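Local atomic coordinates of 2,3-dihydroxybenzoate-AMP ligase (Bacillus subtilis, PDB entry 1MDB), a protein that belongs to the ANL superfamily of AMP-binding enzymes, with a large AMP-binding domain followed by a smaller C-terminal domain. Residues 104-116 / 135-147. Residues are numbered along the deposited sequence; the frame is centred on the assembly and turned at random.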
# COMPACT_ATOMS: atom_id res chain seq x y z
N PHE A 104 -2.66 -0.27 -11.69
CA PHE A 104 -3.43 -0.00 -10.48
C PHE A 104 -3.56 1.41 -9.95
O PHE A 104 -2.80 1.84 -9.08
CB PHE A 104 -2.93 -0.93 -9.35
CG PHE A 104 -3.29 -2.38 -9.56
CD1 PHE A 104 -2.29 -3.35 -9.72
CD2 PHE A 104 -4.62 -2.78 -9.61
CE1 PHE A 104 -2.62 -4.69 -9.92
CE2 PHE A 104 -4.95 -4.13 -9.82
CZ PHE A 104 -3.96 -5.08 -9.97
N ALA A 105 -4.55 2.13 -10.47
CA ALA A 105 -4.83 3.49 -10.02
C ALA A 105 -5.62 3.40 -8.72
O ALA A 105 -6.12 2.34 -8.36
CB ALA A 105 -5.64 4.25 -11.08
N LEU A 106 -5.71 4.51 -8.00
CA LEU A 106 -6.44 4.56 -6.73
C LEU A 106 -7.69 5.43 -6.89
O LEU A 106 -7.75 6.32 -7.74
CB LEU A 106 -5.53 5.15 -5.63
CG LEU A 106 -4.78 4.17 -4.70
CD1 LEU A 106 -4.22 3.01 -5.48
CD2 LEU A 106 -3.67 4.91 -3.94
N PRO A 107 -8.72 5.17 -6.08
CA PRO A 107 -9.98 5.91 -6.12
C PRO A 107 -9.84 7.43 -6.04
O PRO A 107 -10.69 8.16 -6.54
CB PRO A 107 -10.74 5.35 -4.92
CG PRO A 107 -10.29 3.92 -4.90
CD PRO A 107 -8.80 4.07 -5.10
N SER A 108 -8.75 7.89 -5.43
CA SER A 108 -8.51 9.31 -5.26
C SER A 108 -7.84 9.99 -6.46
O SER A 108 -7.74 11.21 -6.51
CB SER A 108 -7.65 9.55 -4.02
OG SER A 108 -6.40 8.90 -4.20
N HIS A 109 -7.36 9.20 -7.41
CA HIS A 109 -6.70 9.81 -8.56
C HIS A 109 -7.68 10.59 -9.43
O HIS A 109 -8.86 10.25 -9.53
CB HIS A 109 -5.97 8.74 -9.37
CG HIS A 109 -4.75 8.21 -8.67
ND1 HIS A 109 -4.28 6.93 -8.86
CD2 HIS A 109 -3.93 8.79 -7.76
CE1 HIS A 109 -3.22 6.74 -8.09
NE2 HIS A 109 -2.99 7.85 -7.41
N ARG A 110 -7.19 11.65 -10.05
CA ARG A 110 -8.04 12.47 -10.90
C ARG A 110 -7.45 12.59 -12.30
O ARG A 110 -6.47 11.91 -12.62
CB ARG A 110 -8.23 13.84 -10.23
CG ARG A 110 -9.02 13.76 -8.90
CD ARG A 110 -10.44 13.24 -9.12
NE ARG A 110 -11.22 13.12 -7.89
CZ ARG A 110 -11.45 11.97 -7.25
NH1 ARG A 110 -10.96 10.82 -7.70
NH2 ARG A 110 -12.20 11.97 -6.15
N SER A 111 -8.04 13.43 -13.14
CA SER A 111 -7.61 13.55 -14.53
C SER A 111 -6.11 13.74 -14.77
O SER A 111 -5.56 13.15 -15.69
CB SER A 111 -8.37 14.68 -15.22
OG SER A 111 -7.92 15.94 -14.76
N SER A 112 -5.45 14.54 -13.94
CA SER A 112 -4.03 14.75 -14.13
C SER A 112 -3.25 13.43 -13.99
O SER A 112 -2.45 13.09 -14.87
CB SER A 112 -3.51 15.78 -13.14
OG SER A 112 -2.45 16.52 -13.71
N GLU A 113 -3.47 12.69 -12.91
CA GLU A 113 -2.77 11.43 -12.73
C GLU A 113 -3.27 10.36 -13.71
O GLU A 113 -2.47 9.64 -14.30
CB GLU A 113 -2.92 10.92 -11.30
CG GLU A 113 -2.33 11.84 -10.25
CD GLU A 113 -3.38 12.45 -9.37
OE1 GLU A 113 -4.44 12.87 -9.89
OE2 GLU A 113 -3.15 12.50 -8.15
N ILE A 114 -4.58 10.25 -13.88
CA ILE A 114 -5.13 9.24 -14.80
C ILE A 114 -4.66 9.47 -16.24
O ILE A 114 -4.22 8.54 -16.91
CB ILE A 114 -6.67 9.20 -14.76
CG1 ILE A 114 -7.15 8.82 -13.35
CG2 ILE A 114 -7.20 8.17 -15.76
CD1 ILE A 114 -6.55 7.51 -12.81
N THR A 115 -4.75 10.71 -16.71
CA THR A 115 -4.29 11.03 -18.06
C THR A 115 -2.83 10.60 -18.23
O THR A 115 -2.44 10.07 -19.26
CB THR A 115 -4.43 12.55 -18.34
OG1 THR A 115 -5.81 12.91 -18.26
CG2 THR A 115 -3.93 12.90 -19.74
N TYR A 116 -2.03 10.82 -17.19
CA TYR A 116 -0.63 10.43 -17.22
C TYR A 116 -0.50 8.91 -17.34
O TYR A 116 0.20 8.41 -18.23
CB TYR A 116 0.05 10.92 -15.94
CG TYR A 116 1.45 10.38 -15.76
CD1 TYR A 116 2.46 10.71 -16.66
CD2 TYR A 116 1.76 9.54 -14.70
CE1 TYR A 116 3.75 10.21 -16.50
CE2 TYR A 116 3.03 9.03 -14.53
CZ TYR A 116 4.02 9.37 -15.43
OH TYR A 116 5.29 8.86 -15.28
N PHE A 135 -18.31 10.65 -5.78
CA PHE A 135 -17.64 11.13 -6.99
C PHE A 135 -18.09 10.34 -8.22
O PHE A 135 -18.10 9.11 -8.22
CB PHE A 135 -16.12 11.02 -6.85
CG PHE A 135 -15.37 11.60 -8.02
CD1 PHE A 135 -15.31 12.98 -8.21
CD2 PHE A 135 -14.75 10.77 -8.95
CE1 PHE A 135 -14.63 13.52 -9.31
CE2 PHE A 135 -14.08 11.29 -10.04
CZ PHE A 135 -14.02 12.67 -10.23
N ASP A 136 -18.48 11.06 -9.27
CA ASP A 136 -18.93 10.44 -10.52
C ASP A 136 -17.69 10.27 -11.41
O ASP A 136 -17.15 11.24 -11.94
CB ASP A 136 -19.95 11.34 -11.20
CG ASP A 136 -20.52 10.72 -12.47
OD1 ASP A 136 -19.72 10.22 -13.28
OD2 ASP A 136 -21.76 10.74 -12.64
N TYR A 137 -17.25 9.03 -11.58
CA TYR A 137 -16.05 8.77 -12.37
C TYR A 137 -16.22 8.89 -13.88
O TYR A 137 -15.22 8.92 -14.61
CB TYR A 137 -15.44 7.42 -11.99
CG TYR A 137 -14.85 7.39 -10.59
CD1 TYR A 137 -15.67 7.34 -9.46
CD2 TYR A 137 -13.47 7.46 -10.39
CE1 TYR A 137 -15.13 7.37 -8.16
CE2 TYR A 137 -12.92 7.49 -9.11
CZ TYR A 137 -13.75 7.44 -8.00
OH TYR A 137 -13.22 7.49 -6.74
N ARG A 138 -17.46 8.95 -14.37
CA ARG A 138 -17.65 9.11 -15.81
C ARG A 138 -17.25 10.52 -16.20
O ARG A 138 -16.80 10.75 -17.32
CB ARG A 138 -19.10 8.89 -16.22
CG ARG A 138 -19.76 7.69 -15.63
CD ARG A 138 -20.87 8.21 -14.75
NE ARG A 138 -21.80 7.17 -14.35
CZ ARG A 138 -22.95 7.43 -13.74
NH1 ARG A 138 -23.29 8.69 -13.47
NH2 ARG A 138 -23.76 6.43 -13.44
N SER A 139 -17.43 11.47 -15.29
CA SER A 139 -17.06 12.85 -15.58
C SER A 139 -15.54 12.89 -15.64
O SER A 139 -14.96 13.64 -16.42
CB SER A 139 -17.60 13.81 -14.50
OG SER A 139 -17.01 13.55 -13.24
N LEU A 140 -14.89 12.07 -14.82
CA LEU A 140 -13.43 12.00 -14.85
C LEU A 140 -13.06 11.37 -16.20
O LEU A 140 -12.14 11.83 -16.88
CB LEU A 140 -12.91 11.13 -13.69
CG LEU A 140 -11.42 10.77 -13.71
CD1 LEU A 140 -10.59 12.04 -13.83
CD2 LEU A 140 -11.04 9.98 -12.44
N ALA A 141 -13.78 10.33 -16.60
CA ALA A 141 -13.52 9.68 -17.88
C ALA A 141 -13.63 10.70 -19.01
O ALA A 141 -12.79 10.74 -19.92
CB ALA A 141 -14.52 8.54 -18.12
N ARG A 142 -14.66 11.54 -18.95
CA ARG A 142 -14.86 12.55 -19.97
C ARG A 142 -13.68 13.50 -20.01
O ARG A 142 -13.24 13.91 -21.08
CB ARG A 142 -16.16 13.32 -19.73
CG ARG A 142 -17.39 12.44 -19.85
CD ARG A 142 -18.69 13.21 -19.79
NE ARG A 142 -19.81 12.28 -19.77
CZ ARG A 142 -20.40 11.85 -18.66
NH1 ARG A 142 -20.00 12.28 -17.47
NH2 ARG A 142 -21.36 10.94 -18.74
N GLN A 143 -13.17 13.85 -18.83
CA GLN A 143 -12.02 14.74 -18.77
C GLN A 143 -10.82 14.05 -19.40
O GLN A 143 -10.07 14.66 -20.18
CB GLN A 143 -11.73 15.12 -17.31
CG GLN A 143 -12.73 16.11 -16.75
CD GLN A 143 -12.54 16.38 -15.28
OE1 GLN A 143 -12.84 17.48 -14.80
NE2 GLN A 143 -12.04 15.39 -14.55
N VAL A 144 -10.64 12.78 -19.09
CA VAL A 144 -9.50 12.06 -19.65
C VAL A 144 -9.58 11.97 -21.18
O VAL A 144 -8.61 12.32 -21.85
CB VAL A 144 -9.38 10.65 -19.03
CG1 VAL A 144 -8.19 9.91 -19.63
CG2 VAL A 144 -9.19 10.77 -17.52
N GLN A 145 -10.72 11.53 -21.73
CA GLN A 145 -10.86 11.42 -23.18
C GLN A 145 -10.58 12.74 -23.91
O GLN A 145 -9.97 12.74 -24.98
CB GLN A 145 -12.25 10.93 -23.59
CG GLN A 145 -12.51 9.46 -23.39
CD GLN A 145 -13.65 8.94 -24.27
OE1 GLN A 145 -14.61 9.67 -24.55
NE2 GLN A 145 -13.56 7.69 -24.70
N SER A 146 -11.04 13.85 -23.35
CA SER A 146 -10.82 15.14 -24.00
C SER A 146 -9.32 15.44 -24.06
O SER A 146 -8.86 16.27 -24.85
CB SER A 146 -11.58 16.27 -23.28
OG SER A 146 -11.12 16.48 -21.96
N LYS A 147 -8.54 14.77 -23.22
CA LYS A 147 -7.10 14.95 -23.24
C LYS A 147 -6.48 13.84 -24.09
O LYS A 147 -5.42 14.03 -24.69
CB LYS A 147 -6.51 14.91 -21.83
CG LYS A 147 -6.67 16.20 -21.04
CD LYS A 147 -6.20 16.03 -19.61
CE LYS A 147 -6.48 17.26 -18.76
NZ LYS A 147 -6.17 17.01 -17.32
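Arg110 lays its guanidinium flat on the ring of Phe135, the two planes only 6° apart and Arg110 CZ 3.8 Å from the ring centroid, almost on its normal: a parallel cation-pi stack. A bend in the arginine chain at chi2 (-63°) folds it back toward its own loop, where NH1 donates to Pro107 O and to His109 O, both acceptors close to the guanidinium plane. These bonds fix the group's rotation and hold it flat for the phenylalanine. Tyr137 OH also donates to Pro107 O, at 2.6 Å and with the oxygen near the plane of the tyrosine ring, so one carbonyl ties the loop to the start of helix 137-147.

Packing is tightest around Leu140. Its CD1 pushes against the first turn of helix 111-120, 3.4 Å from Ser111 CA, closer than carbons usually come. CD2 meets both His109 O and Ile114 CG1, and Ile114 CG2 meets Val144 CG2 at 3.7 Å.

Toward solvent the contact slackens. Exposed Lys147, extended beyond CG, crosses Thr115 at about a right angle with CD 3.4 Å from Thr115 OG1, and its NZ gives Ser111 OG only a weak hydrogen bond of 3.3 Å. Thr115 OG1 donates to Ser111 O.

The helix axes come within 9.4 Å and cross at -55°. On the sheet side, Ile114 and Leu140 rest on Tyr126 of strand 125-132, and Ala141 on Ile154 of parallel strand 154-157. The helices are the connections of successive beta-alpha-beta crossovers, 101-104 to 125-132 and, after short strand 135-136, on to 154-157, side by side on that mixed sheet.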